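Local coordinates for protein catecholate siderophore receptor Fiu (Escherichia coli, PDB 6BPM) that transports iron bound to catecholate siderophores across the outer membrane, drawing energy from TonB, and also admits catechol-substituted cephalosporins and serves as receptor for several microcins, at residues Gly582-Val587 / Gly600-Lys605; Tyr624-Ala629 / Arg649-Met654; Val35-Arg40 / Asn493-Ile498; Gly122-Asp127 / Asn499-Gln504; Arg557-Asn562 / Lys577-Gly582. All blocks are in the same frame, centred on the assembly; numbering follows the deposited sequence.

Contact 1: residues Gly582-Val587 / Gly600-Lys605; sequences GYEISV and GYTQQK
Tyr583 and Tyr601 reach toward each other across the beta hairpin 572-588/595-610, one antiparallel unit of the TonB-dependent receptor barrel, and show how a barrel sheet builds two different faces. Their rings meet obliquely, with planes 53° apart, and CE1 of Tyr583 comes to 3.5 Å from CE2 of Tyr601, near the plane of the Tyr601 ring. With its CG held between the backbone N and the carbonyl carbon (chi1 59°), Tyr583 swings its ring toward strand 600-605. There Gln603 CB lies over one face of that ring, a CH-pi contact, and the Gln603 amide is turned 59° from the ring plane. The hydroxyl of Tyr601 is hydrogen-bonded to His628 ND1.

On the other face Glu584 and Thr602 look toward the plug. Thr602 OG1 donates to Glu584 OE1 at 3.1 Å, arriving from above the carboxylate plane, while Arg88 and Lys121 take up the carboxylate as salt-bridge partners. Paired backbone bonds join Tyr583 to Gln603 and Ile585 to Tyr601. Next to them Gly582 adopts backbone angles at which a CB would collide with the carbonyl oxygen of Glu581, and Gly582 CA points a hydrogen at Gln603 O from 2.9 Å.

Contact 2: residues Tyr624-Ala629 / Arg649-Met654; sequences YTPEHA and RYIGSM
Pro626 and Met654 carry much of the apolar contact where two barrel strands begin to part. The proline ring sets its CB 4.2 Å from Ile651 CG2 and its CD at the same distance from Met654 SD. Pro626 CB also lies 3.6 Å from Gly652 N. The methionine chain runs extended beyond CG, which lays its sulfur along the backbone leading into Pro626; Met654 SD is 3.6 Å from Tyr624 C, and Met654 CB meets the amide N of Thr625. Nearer the strand pairing, the methyl of Ala629 faces Ile651 CD1 in a looser contact. Phe71 of the plug touches both Pro626 and Met654, so this apolar patch continues toward the inside of the barrel.

Polar ties across the pair are few. Gly652 N gives a weak hydrogen bond to His628 O at 3.1 Å, bent to 122° at the hydrogen, and the ring of Tyr650 passes obliquely by the same oxygen. Gly652 suits the spot, since a CB there would run into His628 O. A CA-H...O contact from Ala629 CA to Tyr650 O, 3.3 Å long, adds to the pairing. Outward, Pro626 O accepts a hydrogen bond from Gln604 NE2, and the Tyr650 ring meets Trp672.

Ala629 and Ile651 form a non-hydrogen-bonded antiparallel pair, at which the chain from 624-627 enters strand 628-636: the open end of a beta hairpin, 628-636 with 642-655, in a transmembrane barrel.

Contact 3: residues Val35-Arg40 / Asn493-Ile498; sequences VADTTR and NGNVYI
Asn495 reaches from the barrel wall to the plug through its amide: Asn495 ND2 donates to Ala36 O at 2.8 Å, with 150° at the hydrogen. The carbonyl lies close to the amide plane and is met within its own plane, a well-directed bond. Asn495 has its CG between the backbone N and the carbonyl carbon (chi1 57°), which stands the amide off the strand toward the plug. A little farther along, Tyr497 and Thr39 pass alongside one another, running opposite ways. Ring atom CD2 of Tyr497 lies 3.6 Å from Thr39 CB, and the threonine methyl CG2 sits 3.7 Å from Tyr497 CB, while Thr39 CA and Arg40 N approach the ring obliquely.

The second shell fixes these groups. Thr39, the centre of an inverse gamma turn, has its OG1 hydrogen-bonded to Asn499 OD1, and the hydroxyl of Tyr497 is bonded to Glu537. With a leucine in place of Tyr497, the Glu537 carboxylate would probably be left without its hydroxyl mate, and the turn at Thr39 would lose the flat ring it rests beside.

Lys541 NZ binds the carbonyl oxygens of Val35, Thr38 and Arg40 together, pinning the chain that leads into plug strand 41-46. The contact thus joins the plug chain leading into that strand to barrel strand 494-505, which runs between strands 467-489 and 531-544.

Contact 4: residues Gly122-Asp127 / Asn499-Gln504; sequences GPSGTD and NYAVSQ
Gly125 N donates to Val502 O at 2.8 Å, almost straight at 171°, and this backbone bond ties the plug directly to the barrel wall. The donor is tilted 15° from the carbonyl plane. Glycine matches the close approach: the CA atoms of Gly125 and Ser503 are 4.1 Å apart, and a CB on Gly125 would press tightly on Ser503 CA.

Short side chains surround the bond. Ser503 turns its CB toward the plug, where it touches Gly125 N at 3.5 Å and Pro123 CB at 3.7 Å; its OG, carried anti to the backbone N (chi1 172°), also lies beside Pro123 CB and makes a weak hydrogen bond to Ser131. On the neighbouring inward position, the methyl of Ala501 meets both Pro123 O and Ser124 OG, each 3.7 Å from Ala501 CB. Ser124 OG and Thr126 OG1 are themselves hydrogen-bonded at 2.9 Å, which helps hold the serine hydroxyl in place beside that methyl. With all six touching residues buried, the plug chain lies close against the wall through small side chains and backbone atoms.

Arg40, earlier in the plug, holds the same chain through a salt bridge to Asp127 and a hydrogen bond to Gly122 O. The turn from Pro123 into the short helix 125-128 rests on strand 494-505, with strand 531-544 touching Pro123 and strand 467-489 touching Thr126.

Contact 5: residues Arg557-Asn562 / Lys577-Gly582; sequences RTDIEN and KKRVEG
Arg579 and Asp559 make the firm part of this contact. Arg579 NE donates to the syn lone pair of Asp559 OD1 at 2.7 Å, in the guanidinium plane and nearly straight at 165°. The Arg557 guanidinium lies flat on that of Arg579, centres 3.5 Å apart and planes at 14°, with Asp559 at the edge of one and, less surely placed, Glu581 at the edge of the other; these carboxylates probably offset the paired positive charges. The Arg557–Glu581 bridge is modelled too close for its length to be trusted. With an alanine at Arg579, Asp559 would probably lose its charge mate and the Arg557 guanidinium its flat neighbour.

Here, mid-hairpin in the transmembrane barrel, strands 549-566 and 572-588 pair antiparallel. Opposite the arginines, Thr558 faces Val580, and Ile560 CB packs 4.0 Å from Lys578 CB.

At the Lys577 end the side chains are less closely engaged: Glu561 and Lys577 run alongside, CG to CG 3.7 Å, yet Glu561 OE1 and Lys577 NZ stay 5.6 Å apart.

Overall arrangement
All five contacts reach the same closed sheet of 22 antiparallel strands. Contacts 5, 1 and 2 follow in chain order along consecutive strands from 549-566 to 642-655: contacts 5 and 1 share Gly582 on strand 572-588, with centres 16 Å apart, and contacts 1 and 2 touch, centres 11 Å apart, through strands 595-610 and 628-636. Contacts 3 and 4 instead join the plug to the wall, both on strand 494-505; they touch, with centres 17 Å apart, and their segments alternate along the chain. Contact 4 meets contact 5 through Pro123 and Thr558. Hairpins thus build the barrel wall, while one strand holds two parts of the plug far apart in sequence.

Contact 1: residues Gly582-Val587 / Gly600-Lys605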
# COMPACT_ATOMS: atom_id res chain seq x y z
N GLY A 582 6.48 -16.51 11.83
CA GLY A 582 7.41 -16.98 10.82
C GLY A 582 8.76 -16.35 11.01
O GLY A 582 9.11 -15.91 12.10
N TYR A 583 9.50 -16.32 9.90
CA TYR A 583 10.82 -15.75 9.92
C TYR A 583 11.01 -14.88 8.68
O TYR A 583 10.29 -15.01 7.68
CB TYR A 583 11.90 -16.85 10.09
CG TYR A 583 11.96 -17.94 9.06
CD1 TYR A 583 12.76 -17.82 7.94
CD2 TYR A 583 11.26 -19.12 9.24
CE1 TYR A 583 12.84 -18.84 7.00
CE2 TYR A 583 11.32 -20.14 8.31
CZ TYR A 583 12.11 -20.00 7.18
OH TYR A 583 12.18 -21.01 6.25
N GLU A 584 11.97 -13.95 8.78
CA GLU A 584 12.22 -12.93 7.77
C GLU A 584 13.72 -12.83 7.54
O GLU A 584 14.49 -12.76 8.50
CB GLU A 584 11.65 -11.59 8.24
CG GLU A 584 11.63 -10.52 7.20
CD GLU A 584 10.33 -10.46 6.44
OE1 GLU A 584 9.30 -10.92 6.98
OE2 GLU A 584 10.34 -9.94 5.30
N ILE A 585 14.15 -12.83 6.28
CA ILE A 585 15.56 -12.73 5.92
C ILE A 585 15.72 -11.59 4.92
O ILE A 585 15.00 -11.56 3.91
CB ILE A 585 16.09 -14.03 5.29
CG1 ILE A 585 15.99 -15.16 6.29
CG2 ILE A 585 17.53 -13.85 4.85
CD1 ILE A 585 16.52 -14.76 7.63
N SER A 586 16.69 -10.70 5.16
CA SER A 586 16.92 -9.63 4.20
C SER A 586 18.41 -9.39 3.99
O SER A 586 19.25 -9.69 4.84
CB SER A 586 16.25 -8.32 4.62
OG SER A 586 16.87 -7.77 5.76
N VAL A 587 18.73 -8.87 2.81
CA VAL A 587 20.07 -8.48 2.43
C VAL A 587 19.95 -7.18 1.64
O VAL A 587 18.96 -6.94 0.95
CB VAL A 587 20.78 -9.58 1.61
CG1 VAL A 587 20.08 -9.76 0.29
CG2 VAL A 587 22.26 -9.25 1.41
N GLY A 600 15.02 -10.29 -0.14
CA GLY A 600 14.48 -10.81 1.10
C GLY A 600 13.72 -12.08 0.87
O GLY A 600 13.33 -12.40 -0.26
N TYR A 601 13.53 -12.83 1.95
CA TYR A 601 12.75 -14.05 1.96
C TYR A 601 11.93 -14.03 3.23
O TYR A 601 12.38 -13.53 4.26
CB TYR A 601 13.63 -15.30 1.91
CG TYR A 601 12.83 -16.56 2.14
CD1 TYR A 601 11.96 -17.04 1.16
CD2 TYR A 601 12.92 -17.26 3.34
CE1 TYR A 601 11.20 -18.19 1.36
CE2 TYR A 601 12.17 -18.41 3.56
CZ TYR A 601 11.31 -18.88 2.56
OH TYR A 601 10.57 -20.01 2.78
N THR A 602 10.69 -14.48 3.13
CA THR A 602 9.82 -14.52 4.29
C THR A 602 9.02 -15.81 4.28
O THR A 602 8.75 -16.39 3.23
CB THR A 602 8.89 -13.32 4.36
OG1 THR A 602 8.14 -13.38 5.58
CG2 THR A 602 7.94 -13.31 3.16
N GLN A 603 8.69 -16.27 5.48
CA GLN A 603 7.76 -17.35 5.70
C GLN A 603 6.82 -16.89 6.80
O GLN A 603 7.25 -16.64 7.93
CB GLN A 603 8.48 -18.65 6.07
CG GLN A 603 7.53 -19.80 6.37
CD GLN A 603 8.26 -21.05 6.85
OE1 GLN A 603 9.14 -21.58 6.16
NE2 GLN A 603 7.92 -21.50 8.05
N GLN A 604 5.54 -16.74 6.46
CA GLN A 604 4.56 -16.20 7.37
C GLN A 604 3.33 -17.09 7.33
O GLN A 604 2.72 -17.26 6.27
CB GLN A 604 4.20 -14.77 6.97
CG GLN A 604 4.09 -14.64 5.47
CD GLN A 604 3.64 -13.27 5.05
OE1 GLN A 604 3.84 -12.29 5.75
NE2 GLN A 604 3.02 -13.20 3.88
N LYS A 605 2.96 -17.62 8.48
CA LYS A 605 1.84 -18.53 8.61
C LYS A 605 0.75 -17.67 9.22
O LYS A 605 0.79 -17.36 10.42
CB LYS A 605 2.20 -19.70 9.50
CG LYS A 605 1.17 -20.82 9.62
CD LYS A 605 1.19 -21.71 8.40
CE LYS A 605 0.39 -22.99 8.64
NZ LYS A 605 0.49 -23.94 7.50

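Contact 2: residues Tyr624-Ala629 / Arg649-Met654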
# COMPACT_ATOMS: atom_id res chain seq x y z
N TYR A 624 -5.60 -14.45 0.57
CA TYR A 624 -4.81 -13.45 -0.13
C TYR A 624 -3.49 -13.19 0.60
O TYR A 624 -2.99 -12.07 0.65
CB TYR A 624 -5.63 -12.17 -0.35
CG TYR A 624 -7.13 -12.42 -0.50
CD1 TYR A 624 -7.66 -13.07 -1.64
CD2 TYR A 624 -8.02 -12.03 0.49
CE1 TYR A 624 -9.03 -13.31 -1.76
CE2 TYR A 624 -9.38 -12.29 0.38
CZ TYR A 624 -9.89 -12.92 -0.74
OH TYR A 624 -11.27 -13.13 -0.82
N THR A 625 -2.90 -14.25 1.14
CA THR A 625 -1.62 -14.19 1.84
C THR A 625 -0.72 -15.33 1.41
O THR A 625 -0.99 -16.49 1.74
CB THR A 625 -1.83 -14.30 3.35
OG1 THR A 625 -2.73 -13.28 3.77
CG2 THR A 625 -0.51 -14.15 4.09
N PRO A 626 0.40 -15.07 0.74
CA PRO A 626 1.31 -16.16 0.44
C PRO A 626 2.04 -16.56 1.71
O PRO A 626 2.29 -15.73 2.59
CB PRO A 626 2.29 -15.55 -0.57
CG PRO A 626 2.20 -14.07 -0.34
CD PRO A 626 1.04 -13.76 0.59
N GLU A 627 2.37 -17.84 1.81
CA GLU A 627 3.08 -18.35 2.98
C GLU A 627 4.59 -18.23 2.80
O GLU A 627 5.30 -17.93 3.77
CB GLU A 627 2.68 -19.80 3.24
CG GLU A 627 3.37 -20.43 4.42
CD GLU A 627 2.97 -21.87 4.61
OE1 GLU A 627 3.67 -22.61 5.33
OE2 GLU A 627 1.94 -22.27 4.02
N HIS A 628 5.08 -18.43 1.58
CA HIS A 628 6.47 -18.22 1.21
C HIS A 628 6.54 -17.11 0.17
O HIS A 628 5.73 -17.07 -0.75
CB HIS A 628 7.07 -19.50 0.62
CG HIS A 628 6.92 -20.68 1.50
ND1 HIS A 628 7.88 -21.05 2.43
CD2 HIS A 628 5.88 -21.54 1.67
CE1 HIS A 628 7.45 -22.11 3.09
NE2 HIS A 628 6.24 -22.42 2.66
N ALA A 629 7.52 -16.22 0.30
CA ALA A 629 7.71 -15.18 -0.69
C ALA A 629 9.18 -14.79 -0.70
O ALA A 629 9.79 -14.66 0.36
CB ALA A 629 6.83 -13.98 -0.41
N ARG A 649 11.52 -12.85 -8.48
CA ARG A 649 10.54 -12.77 -7.41
C ARG A 649 9.73 -14.06 -7.40
O ARG A 649 9.30 -14.51 -8.46
CB ARG A 649 9.55 -11.61 -7.58
CG ARG A 649 10.02 -10.23 -7.26
CD ARG A 649 8.81 -9.32 -7.16
NE ARG A 649 7.91 -9.40 -8.32
CZ ARG A 649 8.21 -9.01 -9.56
NH1 ARG A 649 9.40 -8.50 -9.87
NH2 ARG A 649 7.29 -9.14 -10.51
N TYR A 650 9.51 -14.64 -6.21
CA TYR A 650 8.57 -15.74 -6.05
C TYR A 650 7.50 -15.32 -5.06
O TYR A 650 7.82 -14.88 -3.95
CB TYR A 650 9.26 -17.04 -5.58
CG TYR A 650 8.26 -18.17 -5.35
CD1 TYR A 650 7.89 -19.04 -6.39
CD2 TYR A 650 7.67 -18.37 -4.10
CE1 TYR A 650 6.95 -20.05 -6.20
CE2 TYR A 650 6.74 -19.39 -3.90
CZ TYR A 650 6.38 -20.22 -4.95
OH TYR A 650 5.45 -21.20 -4.74
N ILE A 651 6.24 -15.41 -5.49
CA ILE A 651 5.05 -15.26 -4.64
C ILE A 651 4.40 -16.63 -4.56
O ILE A 651 4.14 -17.25 -5.61
CB ILE A 651 4.05 -14.25 -5.24
CG1 ILE A 651 4.61 -12.82 -5.26
CG2 ILE A 651 2.67 -14.36 -4.54
CD1 ILE A 651 4.83 -12.19 -3.87
N GLY A 652 4.10 -17.09 -3.34
CA GLY A 652 3.59 -18.43 -3.14
C GLY A 652 2.10 -18.49 -3.42
O GLY A 652 1.48 -17.50 -3.79
N SER A 653 1.52 -19.67 -3.26
CA SER A 653 0.09 -19.81 -3.49
C SER A 653 -0.69 -19.22 -2.32
O SER A 653 -0.18 -19.11 -1.21
CB SER A 653 -0.30 -21.27 -3.70
OG SER A 653 -0.21 -21.95 -2.46
N MET A 654 -1.93 -18.78 -2.58
CA MET A 654 -2.77 -18.26 -1.51
C MET A 654 -4.20 -18.75 -1.67
O MET A 654 -4.61 -19.26 -2.70
CB MET A 654 -2.76 -16.73 -1.43
CG MET A 654 -2.36 -16.03 -2.70
SD MET A 654 -1.86 -14.31 -2.40
CE MET A 654 -0.92 -14.03 -3.88

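Contact 3: residues Val35-Arg40 / Asn493-Ile498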
# COMPACT_ATOMS: atom_id res chain seq x y z
N VAL A 35 19.33 1.77 10.79
CA VAL A 35 18.54 0.57 10.55
C VAL A 35 19.23 -0.64 11.19
O VAL A 35 18.59 -1.46 11.86
CB VAL A 35 18.32 0.39 9.03
CG1 VAL A 35 17.49 -0.81 8.73
CG2 VAL A 35 17.66 1.63 8.43
N ALA A 36 20.56 -0.71 11.06
CA ALA A 36 21.32 -1.84 11.59
C ALA A 36 21.27 -1.92 13.11
O ALA A 36 21.53 -2.99 13.66
CB ALA A 36 22.80 -1.75 11.16
N ASP A 37 20.92 -0.84 13.79
CA ASP A 37 20.81 -0.85 15.24
C ASP A 37 19.38 -0.64 15.69
O ASP A 37 19.14 -0.42 16.88
CB ASP A 37 21.72 0.20 15.87
CG ASP A 37 23.20 -0.00 15.53
OD1 ASP A 37 23.68 -1.16 15.49
OD2 ASP A 37 23.89 1.01 15.30
N THR A 38 18.42 -0.71 14.78
CA THR A 38 17.00 -0.56 15.10
C THR A 38 16.44 -1.95 15.38
O THR A 38 16.59 -2.85 14.55
CB THR A 38 16.26 0.11 13.94
OG1 THR A 38 16.74 1.45 13.76
CG2 THR A 38 14.77 0.15 14.17
N THR A 39 15.76 -2.11 16.52
CA THR A 39 15.25 -3.43 16.91
C THR A 39 13.90 -3.73 16.25
O THR A 39 12.91 -4.06 16.89
CB THR A 39 15.16 -3.55 18.43
OG1 THR A 39 14.22 -2.59 18.95
CG2 THR A 39 16.52 -3.28 19.04
N ARG A 40 13.89 -3.63 14.93
CA ARG A 40 12.66 -3.77 14.16
C ARG A 40 13.00 -4.43 12.84
O ARG A 40 14.16 -4.40 12.40
CB ARG A 40 11.97 -2.41 13.90
CG ARG A 40 11.64 -1.60 15.12
CD ARG A 40 10.51 -2.27 15.85
NE ARG A 40 9.30 -2.32 15.05
CZ ARG A 40 8.48 -1.29 14.82
NH1 ARG A 40 7.38 -1.46 14.08
NH2 ARG A 40 8.72 -0.10 15.35
N ASN A 493 30.12 -5.59 13.99
CA ASN A 493 29.30 -5.78 12.80
C ASN A 493 27.96 -6.42 13.08
O ASN A 493 27.02 -6.20 12.30
CB ASN A 493 30.01 -6.65 11.76
CG ASN A 493 31.37 -6.12 11.36
OD1 ASN A 493 31.63 -4.92 11.41
ND2 ASN A 493 32.24 -7.03 10.92
N GLY A 494 27.82 -7.18 14.16
CA GLY A 494 26.63 -7.97 14.37
C GLY A 494 26.03 -7.71 15.74
O GLY A 494 26.73 -7.49 16.72
N ASN A 495 24.71 -7.79 15.79
CA ASN A 495 24.00 -7.67 17.05
C ASN A 495 22.91 -8.75 17.09
O ASN A 495 22.74 -9.53 16.16
CB ASN A 495 23.43 -6.26 17.22
CG ASN A 495 22.51 -5.84 16.07
OD1 ASN A 495 21.83 -6.67 15.47
ND2 ASN A 495 22.47 -4.53 15.78
N VAL A 496 22.22 -8.82 18.23
CA VAL A 496 21.01 -9.61 18.42
C VAL A 496 20.04 -8.69 19.15
O VAL A 496 20.44 -7.73 19.80
CB VAL A 496 21.22 -10.90 19.23
CG1 VAL A 496 22.29 -11.76 18.59
CG2 VAL A 496 21.55 -10.56 20.68
N TYR A 497 18.75 -8.97 19.00
CA TYR A 497 17.80 -8.09 19.65
C TYR A 497 16.49 -8.83 19.83
O TYR A 497 16.17 -9.74 19.07
CB TYR A 497 17.59 -6.81 18.82
CG TYR A 497 16.88 -7.07 17.50
CD1 TYR A 497 17.59 -7.45 16.36
CD2 TYR A 497 15.50 -6.97 17.40
CE1 TYR A 497 16.94 -7.71 15.16
CE2 TYR A 497 14.85 -7.23 16.21
CZ TYR A 497 15.57 -7.60 15.09
OH TYR A 497 14.90 -7.85 13.89
N ILE A 498 15.71 -8.39 20.81
CA ILE A 498 14.32 -8.76 20.94
C ILE A 498 13.51 -7.48 20.83
O ILE A 498 14.03 -6.38 21.01
CB ILE A 498 14.00 -9.48 22.26
CG1 ILE A 498 14.67 -8.73 23.42
CG2 ILE A 498 14.38 -10.95 22.21
CD1 ILE A 498 14.25 -9.25 24.77

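Contact 4: residues Gly122-Asp127 / Asn499-Gln504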
# COMPACT_ATOMS: atom_id res chain seq x y z
N GLY A 122 5.55 -5.61 11.15
CA GLY A 122 5.24 -5.75 12.54
C GLY A 122 4.71 -4.45 13.05
O GLY A 122 5.45 -3.46 13.17
N PRO A 123 3.43 -4.40 13.35
CA PRO A 123 2.80 -3.12 13.69
C PRO A 123 3.24 -2.63 15.06
O PRO A 123 3.54 -3.41 15.96
CB PRO A 123 1.30 -3.44 13.67
CG PRO A 123 1.26 -4.87 14.10
CD PRO A 123 2.50 -5.52 13.50
N SER A 124 3.29 -1.31 15.20
CA SER A 124 3.53 -0.68 16.49
C SER A 124 2.69 0.59 16.53
O SER A 124 2.85 1.47 15.69
CB SER A 124 5.02 -0.37 16.69
OG SER A 124 5.24 0.12 18.00
N GLY A 125 1.80 0.68 17.53
CA GLY A 125 0.95 1.84 17.64
C GLY A 125 1.68 3.10 18.05
O GLY A 125 1.14 4.20 17.88
N THR A 126 2.89 2.97 18.58
CA THR A 126 3.65 4.16 18.95
C THR A 126 4.12 4.94 17.73
O THR A 126 4.39 6.13 17.85
CB THR A 126 4.88 3.78 19.76
OG1 THR A 126 5.68 2.86 18.98
CG2 THR A 126 4.45 3.15 21.08
N ASP A 127 4.27 4.29 16.57
CA ASP A 127 4.94 4.94 15.45
C ASP A 127 4.04 6.01 14.84
O ASP A 127 4.41 7.19 14.78
CB ASP A 127 5.35 3.92 14.39
CG ASP A 127 6.30 2.84 14.92
OD1 ASP A 127 6.66 2.87 16.13
OD2 ASP A 127 6.65 1.93 14.13
N ASN A 499 12.21 -7.64 20.54
CA ASN A 499 11.34 -6.47 20.48
C ASN A 499 9.91 -6.93 20.72
O ASN A 499 9.49 -7.98 20.23
CB ASN A 499 11.49 -5.74 19.13
CG ASN A 499 11.00 -4.29 19.18
OD1 ASN A 499 11.80 -3.37 19.30
ND2 ASN A 499 9.70 -4.09 19.09
N TYR A 500 9.16 -6.12 21.47
CA TYR A 500 7.74 -6.34 21.71
C TYR A 500 6.99 -5.02 21.50
O TYR A 500 7.47 -3.95 21.91
CB TYR A 500 7.50 -6.89 23.11
CG TYR A 500 6.03 -7.10 23.45
CD1 TYR A 500 5.39 -8.30 23.12
CD2 TYR A 500 5.28 -6.12 24.11
CE1 TYR A 500 4.05 -8.51 23.43
CE2 TYR A 500 3.95 -6.33 24.43
CZ TYR A 500 3.34 -7.53 24.08
OH TYR A 500 2.01 -7.75 24.38
N ALA A 501 5.85 -5.08 20.84
CA ALA A 501 5.08 -3.89 20.49
C ALA A 501 3.59 -4.19 20.54
O ALA A 501 3.16 -5.30 20.21
CB ALA A 501 5.45 -3.37 19.09
N VAL A 502 2.81 -3.18 20.91
CA VAL A 502 1.35 -3.24 20.86
C VAL A 502 0.85 -2.26 19.81
O VAL A 502 1.45 -1.20 19.58
CB VAL A 502 0.72 -2.93 22.23
CG1 VAL A 502 -0.78 -2.93 22.12
CG2 VAL A 502 1.14 -3.94 23.26
N SER A 503 -0.23 -2.63 19.14
CA SER A 503 -0.85 -1.76 18.16
C SER A 503 -2.37 -1.98 18.20
O SER A 503 -2.86 -3.07 18.52
CB SER A 503 -0.28 -2.04 16.76
OG SER A 503 -1.00 -1.35 15.76
N GLN A 504 -3.11 -0.94 17.83
CA GLN A 504 -4.55 -0.99 17.95
C GLN A 504 -5.22 -0.34 16.75
O GLN A 504 -4.65 0.50 16.05
CB GLN A 504 -5.04 -0.33 19.25
CG GLN A 504 -4.56 -1.03 20.52
CD GLN A 504 -5.05 -0.35 21.79
OE1 GLN A 504 -6.22 -0.48 22.17
NE2 GLN A 504 -4.17 0.39 22.44

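Contact 5: residues Arg557-Asn562 / Lys577-Gly582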
# COMPACT_ATOMS: atom_id res chain seq x y z
N ARG A 557 6.16 -13.13 15.71
CA ARG A 557 4.80 -13.57 15.93
C ARG A 557 3.95 -12.34 16.19
O ARG A 557 4.33 -11.49 17.00
CB ARG A 557 4.73 -14.57 17.10
CG ARG A 557 3.37 -14.64 17.75
CD ARG A 557 3.39 -15.53 18.96
NE ARG A 557 3.50 -16.94 18.55
CZ ARG A 557 3.45 -17.98 19.37
NH1 ARG A 557 3.29 -17.81 20.68
NH2 ARG A 557 3.56 -19.21 18.89
N THR A 558 2.84 -12.22 15.46
CA THR A 558 1.84 -11.21 15.75
C THR A 558 0.56 -11.92 16.18
O THR A 558 0.03 -12.76 15.44
CB THR A 558 1.57 -10.30 14.54
OG1 THR A 558 2.81 -9.70 14.09
CG2 THR A 558 0.66 -9.17 14.97
N ASP A 559 0.07 -11.60 17.36
CA ASP A 559 -1.19 -12.13 17.87
C ASP A 559 -2.23 -11.02 17.76
O ASP A 559 -2.05 -9.95 18.35
CB ASP A 559 -1.04 -12.60 19.32
CG ASP A 559 -0.36 -13.97 19.43
OD1 ASP A 559 -0.48 -14.77 18.49
OD2 ASP A 559 0.30 -14.24 20.46
N ILE A 560 -3.32 -11.29 17.04
CA ILE A 560 -4.38 -10.31 16.79
C ILE A 560 -5.61 -10.71 17.60
O ILE A 560 -6.06 -11.86 17.53
CB ILE A 560 -4.72 -10.22 15.30
CG1 ILE A 560 -3.43 -9.94 14.52
CG2 ILE A 560 -5.77 -9.16 15.03
CD1 ILE A 560 -3.63 -9.83 13.07
N GLU A 561 -6.15 -9.77 18.37
CA GLU A 561 -7.24 -10.07 19.28
C GLU A 561 -8.42 -9.12 19.07
O GLU A 561 -8.33 -8.12 18.35
CB GLU A 561 -6.76 -9.99 20.74
CG GLU A 561 -6.18 -11.30 21.25
CD GLU A 561 -5.30 -11.13 22.47
OE1 GLU A 561 -4.16 -11.63 22.46
OE2 GLU A 561 -5.75 -10.47 23.44
N ASN A 562 -9.51 -9.43 19.75
CA ASN A 562 -10.78 -8.71 19.63
C ASN A 562 -11.37 -8.75 18.22
O ASN A 562 -12.05 -7.81 17.80
CB ASN A 562 -10.64 -7.27 20.10
CG ASN A 562 -10.24 -7.19 21.55
OD1 ASN A 562 -10.40 -8.16 22.30
ND2 ASN A 562 -9.78 -6.04 21.97
N LYS A 577 -9.46 -14.45 17.42
CA LYS A 577 -8.02 -14.29 17.47
C LYS A 577 -7.42 -14.73 16.15
O LYS A 577 -7.88 -15.70 15.54
CB LYS A 577 -7.39 -15.10 18.61
CG LYS A 577 -7.58 -14.46 19.96
CD LYS A 577 -7.21 -15.37 21.11
CE LYS A 577 -7.69 -14.72 22.42
NZ LYS A 577 -7.91 -15.70 23.51
N LYS A 578 -6.36 -14.05 15.73
CA LYS A 578 -5.62 -14.42 14.53
C LYS A 578 -4.14 -14.39 14.85
O LYS A 578 -3.72 -13.77 15.84
CB LYS A 578 -5.95 -13.48 13.35
CG LYS A 578 -7.38 -13.63 12.84
CD LYS A 578 -7.68 -12.70 11.67
CE LYS A 578 -9.15 -12.86 11.18
NZ LYS A 578 -10.21 -12.28 12.06
N ARG A 579 -3.34 -15.04 14.02
CA ARG A 579 -1.90 -15.10 14.27
C ARG A 579 -1.14 -15.13 12.96
O ARG A 579 -1.55 -15.79 12.00
CB ARG A 579 -1.52 -16.33 15.12
CG ARG A 579 -0.02 -16.54 15.19
CD ARG A 579 0.41 -17.58 16.20
NE ARG A 579 0.03 -17.28 17.58
CZ ARG A 579 0.06 -18.18 18.57
NH1 ARG A 579 0.44 -19.44 18.34
NH2 ARG A 579 -0.31 -17.82 19.79
N VAL A 580 -0.01 -14.42 12.93
CA VAL A 580 0.95 -14.45 11.83
C VAL A 580 2.33 -14.66 12.45
O VAL A 580 2.80 -13.81 13.22
CB VAL A 580 0.91 -13.16 10.97
CG1 VAL A 580 1.57 -13.41 9.63
CG2 VAL A 580 -0.53 -12.65 10.77
N GLU A 581 3.00 -15.74 12.05
CA GLU A 581 4.22 -16.26 12.66
C GLU A 581 5.19 -16.61 11.55
O GLU A 581 4.78 -17.01 10.46
CB GLU A 581 3.95 -17.59 13.40
CG GLU A 581 3.82 -17.61 14.90
CD GLU A 581 3.69 -19.06 15.43
OE1 GLU A 581 3.64 -19.24 16.66
OE2 GLU A 581 3.64 -20.03 14.63
N GLY A 582 6.48 -16.51 11.83
CA GLY A 582 7.41 -16.98 10.82
C GLY A 582 8.76 -16.35 11.01
O GLY A 582 9.11 -15.91 12.10